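Phospholethanolamine N-methyltransferase 2 (Haemonchus contortus, PDB 4KRI) probably catalyses the S-adenosylmethionine-dependent methylation of phosphomonomethylethanolamine on the route to phosphocholine in this parasitic nematode. Local coordinates at residues 259-264 and 273-278; 101-106 and 142-147; 5-10 and 33-38; 85-90 and 123-128. All blocks are in the same frame, centred on the assembly; numbering follows the deposited sequence.

Interaction 1 of 4, residues 259-264 and 273-278; sequences AVALER and VTYAVC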
loop_
_atom_site.group_PDB
_atom_site.type_symbol
_atom_site.label_atom_id
_atom_site.label_comp_id
_atom_site.label_asym_id
_atom_site.label_seq_id
_atom_site.Cartn_x
_atom_site.Cartn_y
_atom_site.Cartn_z
ATOM N N ALA A 259 0.168 -0.538 8.653
ATOM C CA ALA A 259 -0.324 -0.390 10.020
ATOM C C ALA A 259 0.668 0.414 10.860
ATOM O O ALA A 259 0.265 1.251 11.685
ATOM C CB ALA A 259 -0.556 -1.755 10.649
ATOM N N VAL A 260 1.956 0.152 10.651
ATOM C CA VAL A 260 3.018 0.835 11.390
ATOM C C VAL A 260 3.152 2.287 10.945
ATOM O O VAL A 260 3.234 3.200 11.769
ATOM C CB VAL A 260 4.364 0.132 11.206
ATOM C CG1 VAL A 260 5.454 0.862 11.965
ATOM C CG2 VAL A 260 4.269 -1.316 11.665
ATOM N N ALA A 261 3.165 2.498 9.637
ATOM C CA ALA A 261 3.234 3.850 9.101
ATOM C C ALA A 261 2.082 4.713 9.626
ATOM O O ALA A 261 2.285 5.859 10.024
ATOM C CB ALA A 261 3.240 3.813 7.562
ATOM N N LEU A 262 0.874 4.143 9.635
ATOM C CA LEU A 262 -0.325 4.850 10.020
ATOM C C LEU A 262 -0.314 5.152 11.497
ATOM O O LEU A 262 -0.650 6.264 11.890
ATOM C CB LEU A 262 -1.574 4.041 9.644
ATOM C CG LEU A 262 -1.896 4.078 8.150
ATOM C CD1 LEU A 262 -2.758 2.896 7.768
ATOM C CD2 LEU A 262 -2.635 5.365 7.838
ATOM N N GLU A 263 0.097 4.177 12.311
ATOM C CA GLU A 263 0.158 4.381 13.759
ATOM C C GLU A 263 1.086 5.541 14.062
ATOM O O GLU A 263 0.791 6.396 14.910
ATOM C CB GLU A 263 0.702 3.124 14.437
ATOM C CG GLU A 263 0.954 3.283 15.926
ATOM C CD GLU A 263 1.481 2.013 16.567
ATOM O OE1 GLU A 263 1.504 0.963 15.888
ATOM O OE2 GLU A 263 1.869 2.066 17.751
ATOM N N ARG A 264 2.203 5.574 13.347
ATOM C CA ARG A 264 3.235 6.561 13.626
ATOM C C ARG A 264 2.871 7.966 13.166
ATOM O O ARG A 264 3.126 8.936 13.872
ATOM C CB ARG A 264 4.587 6.088 13.102
ATOM C CG ARG A 264 5.123 4.935 13.936
ATOM C CD ARG A 264 6.432 4.392 13.422
ATOM N NE ARG A 264 6.764 3.153 14.123
ATOM C CZ ARG A 264 7.887 2.467 13.947
ATOM N NH1 ARG A 264 8.812 2.899 13.103
ATOM N NH2 ARG A 264 8.089 1.347 14.634
ATOM N N VAL A 273 1.467 14.144 4.949
ATOM C CA VAL A 273 1.624 12.732 4.639
ATOM C C VAL A 273 0.326 11.955 4.775
ATOM O O VAL A 273 -0.334 12.019 5.799
ATOM C CB VAL A 273 2.650 12.100 5.574
ATOM C CG1 VAL A 273 2.755 10.595 5.311
ATOM C CG2 VAL A 273 4.002 12.756 5.356
ATOM N N THR A 274 -0.033 11.216 3.731
ATOM C CA THR A 274 -1.214 10.352 3.784
ATOM C C THR A 274 -0.813 8.992 3.202
ATOM O O THR A 274 0.206 8.895 2.522
ATOM C CB THR A 274 -2.403 10.948 3.015
ATOM O OG1 THR A 274 -2.018 11.192 1.651
ATOM C CG2 THR A 274 -2.897 12.263 3.702
ATOM N N TYR A 275 -1.604 7.957 3.479
ATOM C CA TYR A 275 -1.265 6.587 3.093
ATOM C C TYR A 275 -2.479 5.836 2.541
ATOM O O TYR A 275 -3.619 6.160 2.877
ATOM C CB TYR A 275 -0.745 5.825 4.314
ATOM C CG TYR A 275 0.567 6.317 4.886
ATOM C CD1 TYR A 275 1.717 6.348 4.112
ATOM C CD2 TYR A 275 0.659 6.718 6.212
ATOM C CE1 TYR A 275 2.935 6.774 4.641
ATOM C CE2 TYR A 275 1.876 7.147 6.751
ATOM C CZ TYR A 275 2.993 7.185 5.961
ATOM O OH TYR A 275 4.192 7.595 6.519
ATOM N N ALA A 276 -2.238 4.827 1.696
ATOM C CA ALA A 276 -3.317 3.949 1.217
ATOM C C ALA A 276 -2.777 2.534 1.069
ATOM O O ALA A 276 -1.623 2.360 0.680
ATOM C CB ALA A 276 -3.878 4.433 -0.129
ATOM N N VAL A 277 -3.580 1.531 1.424
ATOM C CA VAL A 277 -3.213 0.151 1.126
ATOM C C VAL A 277 -3.746 -0.155 -0.272
ATOM O O VAL A 277 -4.950 -0.067 -0.508
ATOM C CB VAL A 277 -3.877 -0.833 2.106
ATOM C CG1 VAL A 277 -3.352 -2.247 1.881
ATOM C CG2 VAL A 277 -3.632 -0.405 3.538
ATOM N N CYS A 278 -2.856 -0.496 -1.198
ATOM C CA CYS A 278 -3.280 -0.896 -2.546
ATOM C C CYS A 278 -2.101 -1.435 -3.304
ATOM O O CYS A 278 -0.964 -1.286 -2.876
ATOM C CB CYS A 278 -3.888 0.277 -3.319
ATOM S SG CYS A 278 -2.756 1.699 -3.567
HETATM O O HOH W 1 4.428 7.461 9.196
#
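Ala261 and Leu262, neighbours on helix 255-268, hold the ring of Tyr275 from two directions and illustrate how a helix is seated on the strand that follows it. The methyl of Ala261 makes a CH-pi contact: its CB lies 3.9 Å from the centroid of the Tyr275 ring, 21° off the ring normal, displaced from the centre toward the CE2 and CZ atoms. Leu262 approaches differently. Its CB does not aim straight at the strand, yet the branch ending in CD2 reaches the ring edge near the ring plane, 3.9 Å from Tyr275 CD2, as the two side chains slide past each other in opposite directions. These apolar touches form the close-packed part of the contact. At the phenol end the join is made by water instead: no direct hydrogen bond crosses, and a water stands 2.7 Å from Tyr275 OH and donates to Ala261 O at 2.8 Å, so the polar tip is tied to the helix backbone although the surroundings are buried. Strand 247-252, helix 255-268 and strand 273-277 make up a beta-alpha-beta crossover of the Rossmann-type methyltransferase fold. Within it, Tyr275 also packs on Leu258 and Val265 of the same helix and on Arg238 of helix 235-244, while its strand runs parallel to strand 247-252 and antiparallel to strand 132-143.

Interaction 2 of 4, residues 101-106 and 142-147; sequences ILRQDL and NEVLDS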
loop_
_atom_site.group_PDB
_atom_site.type_symbol
_atom_site.label_atom_id
_atom_site.label_comp_id
_atom_site.label_asym_id
_atom_site.label_seq_id
_atom_site.Cartn_x
_atom_site.Cartn_y
_atom_site.Cartn_z
ATOM N N ILE A 101 -18.335 -0.124 -0.378
ATOM C CA ILE A 101 -17.518 0.965 0.139
ATOM C C ILE A 101 -17.854 1.074 1.619
ATOM O O ILE A 101 -18.987 1.382 1.983
ATOM C CB ILE A 101 -17.854 2.301 -0.558
ATOM C CG1 ILE A 101 -17.634 2.202 -2.077
ATOM C CG2 ILE A 101 -17.019 3.435 0.035
ATOM C CD1 ILE A 101 -16.184 1.815 -2.493
ATOM N N LEU A 102 -16.882 0.791 2.478
ATOM C CA LEU A 102 -17.139 0.732 3.901
ATOM C C LEU A 102 -16.270 1.756 4.612
ATOM O O LEU A 102 -15.047 1.695 4.543
ATOM C CB LEU A 102 -16.844 -0.675 4.440
ATOM C CG LEU A 102 -16.757 -0.798 5.968
ATOM C CD1 LEU A 102 -18.110 -0.653 6.586
ATOM C CD2 LEU A 102 -16.129 -2.126 6.368
ATOM N N ARG A 103 -16.907 2.709 5.281
ATOM C CA ARG A 103 -16.185 3.731 6.020
ATOM C C ARG A 103 -16.392 3.483 7.506
ATOM O O ARG A 103 -17.523 3.443 7.993
ATOM C CB ARG A 103 -16.713 5.126 5.648
ATOM C CG ARG A 103 -15.968 6.329 6.277
ATOM C CD ARG A 103 -16.362 6.572 7.743
ATOM N NE ARG A 103 -15.846 7.841 8.244
ATOM C CZ ARG A 103 -16.510 8.991 8.196
ATOM N NH1 ARG A 103 -17.735 9.051 7.680
ATOM N NH2 ARG A 103 -15.950 10.088 8.674
ATOM N N GLN A 104 -15.297 3.329 8.234
ATOM C CA GLN A 104 -15.373 3.175 9.673
ATOM C C GLN A 104 -14.177 3.849 10.313
ATOM O O GLN A 104 -13.036 3.581 9.929
ATOM C CB GLN A 104 -15.411 1.689 10.043
ATOM C CG GLN A 104 -15.572 1.419 11.530
ATOM C CD GLN A 104 -16.924 1.848 12.059
ATOM O OE1 GLN A 104 -17.946 1.699 11.385
ATOM N NE2 GLN A 104 -16.937 2.397 13.272
ATOM N N ASP A 105 -14.444 4.719 11.289
ATOM C CA ASP A 105 -13.382 5.391 12.043
ATOM C C ASP A 105 -12.805 4.442 13.090
ATOM O O ASP A 105 -13.551 3.899 13.912
ATOM C CB ASP A 105 -13.951 6.637 12.714
ATOM C CG ASP A 105 -12.909 7.429 13.474
ATOM O OD1 ASP A 105 -11.692 7.245 13.236
ATOM O OD2 ASP A 105 -13.320 8.253 14.313
ATOM N N LEU A 106 -11.488 4.231 13.062
ATOM C CA LEU A 106 -10.837 3.342 14.022
ATOM C C LEU A 106 -9.981 4.109 15.044
ATOM O O LEU A 106 -9.184 3.512 15.759
ATOM C CB LEU A 106 -9.999 2.272 13.300
ATOM C CG LEU A 106 -10.750 1.295 12.384
ATOM C CD1 LEU A 106 -9.786 0.280 11.805
ATOM C CD2 LEU A 106 -11.850 0.587 13.137
ATOM N N ASN A 142 -8.345 3.313 2.052
ATOM C CA ASN A 142 -7.927 4.704 2.043
ATOM C C ASN A 142 -8.221 5.366 3.370
ATOM O O ASN A 142 -9.030 4.870 4.160
ATOM C CB ASN A 142 -8.663 5.489 0.956
ATOM C CG ASN A 142 -8.171 5.160 -0.435
ATOM O OD1 ASN A 142 -7.109 5.635 -0.862
ATOM N ND2 ASN A 142 -8.963 4.378 -1.172
ATOM N N GLU A 143 -7.569 6.494 3.609
ATOM C CA GLU A 143 -7.938 7.339 4.743
ATOM C C GLU A 143 -8.986 8.346 4.315
ATOM O O GLU A 143 -8.928 8.867 3.195
ATOM C CB GLU A 143 -6.723 8.119 5.254
ATOM C CG GLU A 143 -5.585 7.257 5.769
ATOM C CD GLU A 143 -4.390 8.103 6.178
ATOM O OE1 GLU A 143 -3.758 8.679 5.277
ATOM O OE2 GLU A 143 -4.096 8.236 7.393
ATOM N N VAL A 144 -9.923 8.641 5.218
ATOM C CA VAL A 144 -10.838 9.753 5.016
ATOM C C VAL A 144 -10.043 11.048 5.160
ATOM O O VAL A 144 -9.511 11.341 6.233
ATOM C CB VAL A 144 -11.971 9.756 6.063
ATOM C CG1 VAL A 144 -12.912 10.948 5.828
ATOM C CG2 VAL A 144 -12.735 8.458 5.984
ATOM N N LEU A 145 -9.932 11.813 4.081
ATOM C CA LEU A 145 -9.007 12.951 4.079
ATOM C C LEU A 145 -9.524 14.115 4.925
ATOM O O LEU A 145 -8.736 14.847 5.541
ATOM C CB LEU A 145 -8.682 13.389 2.640
ATOM C CG LEU A 145 -7.879 12.332 1.880
ATOM C CD1 LEU A 145 -7.734 12.707 0.414
ATOM C CD2 LEU A 145 -6.513 12.148 2.515
ATOM N N ASP A 146 -10.841 14.276 4.978
ATOM C CA ASP A 146 -11.427 15.305 5.815
ATOM C C ASP A 146 -10.944 15.107 7.240
ATOM O O ASP A 146 -10.675 16.069 7.961
ATOM C CB ASP A 146 -12.948 15.196 5.762
ATOM C CG ASP A 146 -13.630 16.350 6.416
ATOM O OD1 ASP A 146 -13.732 17.420 5.769
ATOM O OD2 ASP A 146 -14.078 16.189 7.578
ATOM N N SER A 147 -10.830 13.855 7.649
ATOM C CA SER A 147 -10.482 13.579 9.041
ATOM C C SER A 147 -9.022 13.913 9.316
ATOM O O SER A 147 -8.682 14.357 10.410
ATOM C CB SER A 147 -10.785 12.118 9.378
ATOM O OG SER A 147 -12.181 11.900 9.288
#
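Arg103 and Val144 meet because the arginine chain first leaves its strand and then turns: CG stands opposite the backbone N (chi1 -176°), and a bend at chi2 (-78°) swings the rest of the chain toward the segment 142-147. In Val144 the branch CG2 lies beside the backbone N and opposite the carbonyl carbon, which makes it the methyl that does the touching. It rests 3.9 Å from Arg103 CG and, equally, 3.9 Å from Arg103 NE, the two side chains crossing at about a right angle. Val144 holds the N-cap position of helix 145-151, directly after strand 132-143, so the arginine is packed against the point where strand gives way to helix. One turn on, Ser147 OG sits at the guanidinium edge near its plane, but 4.2 Å from Arg103 NH2 is too far for a hydrogen bond. Their link is indirect: Asp156 takes a salt bridge from Arg103 NE through OD1 and a hydrogen bond with Ser147 OG through OD2. Arg103 NH1 also bonds Asn70, and NH2 bonds Ser2. The buried guanidinium is thus gripped at all three nitrogens. Val144 shields the aliphatic part of the chain, and Asp156 probably balances the buried positive charge; Asp146 OD2, 6.5 Å from Arg103 NH2, could add only a longer-range electrostatic effect.

Interaction 3 of 4, residues 5-10 and 33-38; sequences AVERQL and DDQRKA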
loop_
_atom_site.group_PDB
_atom_site.type_symbol
_atom_site.label_atom_id
_atom_site.label_comp_id
_atom_site.label_asym_id
_atom_site.label_seq_id
_atom_site.Cartn_x
_atom_site.Cartn_y
_atom_site.Cartn_z
ATOM N N ALA A 5 -17.429 16.882 2.357
ATOM C CA ALA A 5 -16.257 16.375 1.653
ATOM C C ALA A 5 -16.095 14.869 1.844
ATOM O O ALA A 5 -15.577 14.180 0.958
ATOM C CB ALA A 5 -14.991 17.114 2.101
ATOM N N VAL A 6 -16.531 14.349 2.992
ATOM C CA VAL A 6 -16.396 12.915 3.241
ATOM C C VAL A 6 -17.248 12.076 2.292
ATOM O O VAL A 6 -16.765 11.097 1.709
ATOM C CB VAL A 6 -16.762 12.553 4.677
ATOM C CG1 VAL A 6 -16.700 11.044 4.857
ATOM C CG2 VAL A 6 -15.797 13.216 5.622
ATOM N N GLU A 7 -18.516 12.447 2.138
ATOM C CA GLU A 7 -19.392 11.689 1.251
ATOM C C GLU A 7 -18.915 11.755 -0.194
ATOM O O GLU A 7 -19.044 10.782 -0.940
ATOM C CB GLU A 7 -20.847 12.150 1.376
ATOM C CG GLU A 7 -21.533 11.650 2.632
ATOM C CD GLU A 7 -21.120 12.396 3.879
ATOM O OE1 GLU A 7 -20.845 13.608 3.788
ATOM O OE2 GLU A 7 -21.081 11.770 4.960
ATOM N N ARG A 8 -18.351 12.894 -0.594
ATOM C CA ARG A 8 -17.805 12.981 -1.939
ATOM C C ARG A 8 -16.643 12.015 -2.115
ATOM O O ARG A 8 -16.521 11.379 -3.161
ATOM C CB ARG A 8 -17.417 14.416 -2.297
ATOM C CG ARG A 8 -18.662 15.283 -2.541
ATOM C CD ARG A 8 -18.319 16.650 -3.071
ATOM N NE ARG A 8 -17.606 16.584 -4.341
ATOM C CZ ARG A 8 -18.183 16.652 -5.539
ATOM N NH1 ARG A 8 -19.504 16.782 -5.651
ATOM N NH2 ARG A 8 -17.432 16.598 -6.630
ATOM N N GLN A 9 -15.813 11.869 -1.084
ATOM C CA GLN A 9 -14.702 10.930 -1.182
ATOM C C GLN A 9 -15.187 9.474 -1.241
ATOM O O GLN A 9 -14.606 8.656 -1.961
ATOM C CB GLN A 9 -13.698 11.134 -0.029
ATOM C CG GLN A 9 -12.403 10.379 -0.257
ATOM C CD GLN A 9 -11.463 10.371 0.937
ATOM O OE1 GLN A 9 -11.668 11.084 1.927
ATOM N NE2 GLN A 9 -10.419 9.552 0.847
ATOM N N LEU A 10 -16.256 9.152 -0.506
ATOM C CA LEU A 10 -16.801 7.794 -0.550
ATOM C C LEU A 10 -17.231 7.445 -1.971
ATOM O O LEU A 10 -16.982 6.332 -2.446
ATOM C CB LEU A 10 -17.988 7.626 0.406
ATOM C CG LEU A 10 -17.654 7.749 1.888
ATOM C CD1 LEU A 10 -18.870 7.424 2.730
ATOM C CD2 LEU A 10 -16.505 6.828 2.235
ATOM N N ASP A 33 -28.672 10.531 9.669
ATOM C CA ASP A 33 -29.516 10.929 8.541
ATOM C C ASP A 33 -28.912 11.992 7.622
ATOM O O ASP A 33 -29.077 11.933 6.403
ATOM C CB ASP A 33 -30.893 11.370 9.045
ATOM C CG ASP A 33 -31.649 10.242 9.717
ATOM O OD1 ASP A 33 -32.188 10.461 10.825
ATOM O OD2 ASP A 33 -31.698 9.134 9.133
ATOM N N ASP A 34 -28.203 12.953 8.198
ATOM C CA ASP A 34 -27.601 14.009 7.393
ATOM C C ASP A 34 -26.502 13.492 6.454
ATOM O O ASP A 34 -26.459 13.865 5.280
ATOM C CB ASP A 34 -27.088 15.130 8.296
ATOM C CG ASP A 34 -28.205 15.783 9.098
ATOM O OD1 ASP A 34 -29.264 16.107 8.506
ATOM O OD2 ASP A 34 -28.029 15.956 10.324
ATOM N N GLN A 35 -25.620 12.635 6.961
ATOM C CA GLN A 35 -24.600 12.017 6.112
ATOM C C GLN A 35 -25.237 11.132 5.034
ATOM O O GLN A 35 -24.809 11.141 3.878
ATOM C CB GLN A 35 -23.597 11.224 6.958
ATOM C CG GLN A 35 -22.773 12.100 7.906
ATOM C CD GLN A 35 -22.117 11.308 9.031
ATOM O OE1 GLN A 35 -22.123 10.076 9.027
ATOM N NE2 GLN A 35 -21.555 12.017 10.004
ATOM N N ARG A 36 -26.275 10.391 5.415
ATOM C CA ARG A 36 -26.998 9.524 4.483
ATOM C C ARG A 36 -27.613 10.309 3.317
ATOM O O ARG A 36 -27.519 9.896 2.156
ATOM C CB ARG A 36 -28.074 8.724 5.229
ATOM C CG ARG A 36 -28.877 7.769 4.347
ATOM C CD ARG A 36 -30.256 8.328 4.061
ATOM N NE ARG A 36 -30.954 8.671 5.295
ATOM C CZ ARG A 36 -32.140 9.273 5.340
ATOM N NH1 ARG A 36 -32.757 9.604 4.213
ATOM N NH2 ARG A 36 -32.707 9.549 6.509
ATOM N N LYS A 37 -28.232 11.444 3.627
ATOM C CA LYS A 37 -28.826 12.287 2.591
ATOM C C LYS A 37 -27.775 12.940 1.690
ATOM O O LYS A 37 -28.003 13.124 0.491
ATOM C CB LYS A 37 -29.712 13.356 3.224
ATOM C CG LYS A 37 -30.936 12.805 3.915
ATOM C CD LYS A 37 -31.519 13.849 4.853
ATOM C CE LYS A 37 -32.785 13.353 5.519
ATOM N NZ LYS A 37 -33.410 14.437 6.312
ATOM N N ALA A 38 -26.631 13.290 2.272
ATOM C CA ALA A 38 -25.504 13.811 1.500
ATOM C C ALA A 38 -25.011 12.780 0.482
ATOM O O ALA A 38 -24.619 13.129 -0.634
ATOM C CB ALA A 38 -24.371 14.217 2.427
#
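Glu7 reaches across from helix 5-18 to Gln35 and Ala38 of helix 33-40, a helix-helix contact in the N-terminal alpha/beta region, where parallel strands in a Rossmann-like order carry the helices. The contact is one of van der Waals touches, centred on the bent chain of Glu7. With chi1 at -76° and chi2 at 76°, the chain folds so that CG comes 3.5 Å from Gln35 O and 3.8 Å from Ala38 CB. Glu7 and Gln35 cross at about a right angle, and the carboxylate oxygen Glu7 OE2 lies 3.3 Å from Gln35 CB. No hydrogen bond joins the two segments, and OE2, buried here, has no polar partner in the model; such a setting might raise the tendency of the carboxylate to take up a proton. Asn70 of strand 64-70 touches both Glu7 and Gln35, placing the strand beneath the pair. Electrostatic bonding instead lies within helix 33-40, away from the contact, where Arg36 and Asp33 form a salt bridge and Arg36 also makes a cation-pi interaction with Phe51. In that salt bridge Arg36 NH2 donates to Asp33 OD2 at 2.8 Å; the acceptor lies in the guanidinium plane, yet the donor stands well above the carboxylate plane.

Interaction 4 of 4, residues 85-90 and 123-128; sequences KFITAA and DVFRLE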
loop_
_atom_site.group_PDB
_atom_site.type_symbol
_atom_site.label_atom_id
_atom_site.label_comp_id
_atom_site.label_asym_id
_atom_site.label_seq_id
_atom_site.Cartn_x
_atom_site.Cartn_y
_atom_site.Cartn_z
ATOM N N LYS A 85 -22.445 -11.646 10.739
ATOM C CA LYS A 85 -23.794 -11.368 10.254
ATOM C C LYS A 85 -23.791 -10.242 9.225
ATOM O O LYS A 85 -24.481 -10.324 8.210
ATOM C CB LYS A 85 -24.752 -11.052 11.410
ATOM C CG LYS A 85 -25.518 -12.262 11.882
ATOM C CD LYS A 85 -26.038 -12.081 13.294
ATOM C CE LYS A 85 -26.755 -13.338 13.762
ATOM N NZ LYS A 85 -27.903 -13.668 12.864
ATOM N N PHE A 86 -23.003 -9.203 9.480
ATOM C CA PHE A 86 -22.930 -8.082 8.549
ATOM C C PHE A 86 -22.297 -8.482 7.227
ATOM O O PHE A 86 -22.808 -8.139 6.168
ATOM C CB PHE A 86 -22.144 -6.901 9.125
ATOM C CG PHE A 86 -21.674 -5.939 8.071
ATOM C CD1 PHE A 86 -22.563 -5.055 7.477
ATOM C CD2 PHE A 86 -20.356 -5.940 7.647
ATOM C CE1 PHE A 86 -22.140 -4.177 6.484
ATOM C CE2 PHE A 86 -19.928 -5.068 6.656
ATOM C CZ PHE A 86 -20.823 -4.179 6.080
ATOM N N ILE A 87 -21.167 -9.179 7.280
ATOM C CA ILE A 87 -20.486 -9.541 6.033
ATOM C C ILE A 87 -21.389 -10.437 5.204
ATOM O O ILE A 87 -21.469 -10.296 3.982
ATOM C CB ILE A 87 -19.152 -10.243 6.286
ATOM C CG1 ILE A 87 -18.240 -9.328 7.098
ATOM C CG2 ILE A 87 -18.489 -10.604 4.965
ATOM C CD1 ILE A 87 -16.957 -9.995 7.573
ATOM N N THR A 88 -22.073 -11.349 5.887
ATOM C CA THR A 88 -23.036 -12.229 5.244
ATOM C C THR A 88 -24.137 -11.426 4.563
ATOM O O THR A 88 -24.439 -11.651 3.392
ATOM C CB THR A 88 -23.652 -13.201 6.258
ATOM O OG1 THR A 88 -22.611 -14.024 6.796
ATOM C CG2 THR A 88 -24.694 -14.085 5.591
ATOM N N ALA A 89 -24.709 -10.468 5.282
ATOM C CA ALA A 89 -25.826 -9.688 4.748
ATOM C C ALA A 89 -25.347 -8.800 3.605
ATOM O O ALA A 89 -26.056 -8.595 2.622
ATOM C CB ALA A 89 -26.469 -8.847 5.849
ATOM N N ALA A 90 -24.138 -8.267 3.735
ATOM C CA ALA A 90 -23.577 -7.430 2.680
ATOM C C ALA A 90 -23.384 -8.224 1.390
ATOM O O ALA A 90 -23.761 -7.763 0.314
ATOM C CB ALA A 90 -22.262 -6.804 3.134
ATOM N N ASP A 123 -11.113 -10.302 3.821
ATOM C CA ASP A 123 -10.477 -10.977 2.681
ATOM C C ASP A 123 -10.652 -12.495 2.746
ATOM O O ASP A 123 -10.631 -13.182 1.722
ATOM C CB ASP A 123 -8.987 -10.612 2.622
ATOM C CG ASP A 123 -8.382 -10.796 1.236
ATOM O OD1 ASP A 123 -9.046 -10.471 0.226
ATOM O OD2 ASP A 123 -7.230 -11.265 1.153
ATOM N N VAL A 124 -10.834 -13.007 3.959
ATOM C CA VAL A 124 -10.882 -14.445 4.210
ATOM C C VAL A 124 -12.312 -14.995 4.217
ATOM O O VAL A 124 -12.543 -16.151 3.855
ATOM C CB VAL A 124 -10.145 -14.769 5.541
ATOM C CG1 VAL A 124 -10.551 -16.116 6.100
ATOM C CG2 VAL A 124 -8.634 -14.705 5.333
ATOM N N PHE A 125 -13.270 -14.162 4.609
ATOM C CA PHE A 125 -14.660 -14.605 4.750
ATOM C C PHE A 125 -15.255 -15.210 3.471
ATOM O O PHE A 125 -15.110 -14.664 2.380
ATOM C CB PHE A 125 -15.549 -13.462 5.255
ATOM C CG PHE A 125 -16.860 -13.925 5.827
ATOM C CD1 PHE A 125 -16.991 -14.168 7.186
ATOM C CD2 PHE A 125 -17.964 -14.122 5.008
ATOM C CE1 PHE A 125 -18.195 -14.599 7.721
ATOM C CE2 PHE A 125 -19.175 -14.553 5.534
ATOM C CZ PHE A 125 -19.293 -14.788 6.894
ATOM N N ARG A 126 -15.926 -16.346 3.621
ATOM C CA ARG A 126 -16.562 -17.006 2.484
ATOM C C ARG A 126 -18.016 -17.342 2.796
ATOM O O ARG A 126 -18.348 -17.731 3.915
ATOM C CB ARG A 126 -15.791 -18.278 2.098
ATOM C CG ARG A 126 -14.408 -18.032 1.499
ATOM C CD ARG A 126 -14.490 -17.317 0.158
ATOM N NE ARG A 126 -13.170 -17.016 -0.397
ATOM C CZ ARG A 126 -12.544 -15.851 -0.255
ATOM N NH1 ARG A 126 -13.114 -14.864 0.433
ATOM N NH2 ARG A 126 -11.353 -15.665 -0.806
ATOM N N LEU A 127 -18.888 -17.175 1.806
ATOM C CA LEU A 127 -20.299 -17.507 1.974
ATOM C C LEU A 127 -20.742 -18.459 0.877
ATOM O O LEU A 127 -20.443 -18.242 -0.298
ATOM C CB LEU A 127 -21.156 -16.236 1.934
ATOM C CG LEU A 127 -22.666 -16.447 1.996
ATOM C CD1 LEU A 127 -23.044 -17.097 3.308
ATOM C CD2 LEU A 127 -23.417 -15.119 1.803
ATOM N N GLU A 128 -21.448 -19.522 1.250
ATOM C CA GLU A 128 -22.005 -20.409 0.235
ATOM C C GLU A 128 -23.101 -19.716 -0.582
ATOM O O GLU A 128 -24.040 -19.153 -0.030
ATOM C CB GLU A 128 -22.559 -21.687 0.865
ATOM C CG GLU A 128 -23.318 -22.554 -0.130
ATOM C CD GLU A 128 -23.917 -23.796 0.502
ATOM O OE1 GLU A 128 -23.162 -24.574 1.127
ATOM O OE2 GLU A 128 -25.145 -23.995 0.373
#
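The short connection between helix 114-124 and strand 127-129 is laid against helix 80-93, where Ile87 and Thr88 receive Phe125 and Leu127. Phe125 is the first residue to depart from helical geometry, and its CG, opposite the backbone N (chi1 -162°), carries the ring out to the neighbouring helix. Ile87 covers one ring face: CB stands 4.2 Å from the centroid of the Phe125 ring, only 9° off the normal, a CH-pi contact over the ring centre. Its CG2 branch comes closer to the rim, at 3.6 Å from Phe125 CD2. Thr88 meets the far end of the same ring, with OG1 3.4 Å from Phe125 CZ; this oxygen is occupied by a hydrogen bond to Asp84 O, one helical turn back. In the fold, strand 127-129 opens an antiparallel hairpin with strand 132-143, and helix 80-93 packs against its first strand through Thr88 and Leu127. Phe136 and Val134 of the hairpin's second strand touch Ile87 and Leu127 respectively. Leu127 packs crosswise on Thr88, its CD1 4.1 Å from Thr88 CG2 and its CD2 3.9 Å from Thr88 O. Within the connection itself, Arg126 NH1 donates to Phe125 O at 2.8 Å and more distantly to Asp123 O at 3.3 Å, in both cases from above the carbonyl plane, while Arg126 also makes a cation-pi interaction with Phe166.

Overall arrangement
The four contacts spread outward from the cofactor side of the protein. Interaction 1 lies nearest: Cys278 in its strand segment touches the bound S-adenosylhomocysteine, and the Ala261 side chain is about 9 Å from it. Interaction 2, centred 12 Å away, connects the methyltransferase domain to the N-terminal region, since Glu143 OE1 is 2.9 Å from Tyr275 N, a probable hydrogen bond. Interaction 3 lies another 12 Å from interaction 2, joined to it through Gln9, whose OE1 is 2.9 Å from Leu145 N. Interaction 4 stands apart, its centre 21 Å from interaction 2 and 26 Å from interaction 1, yet strand 132-143 runs from its hairpin toward both.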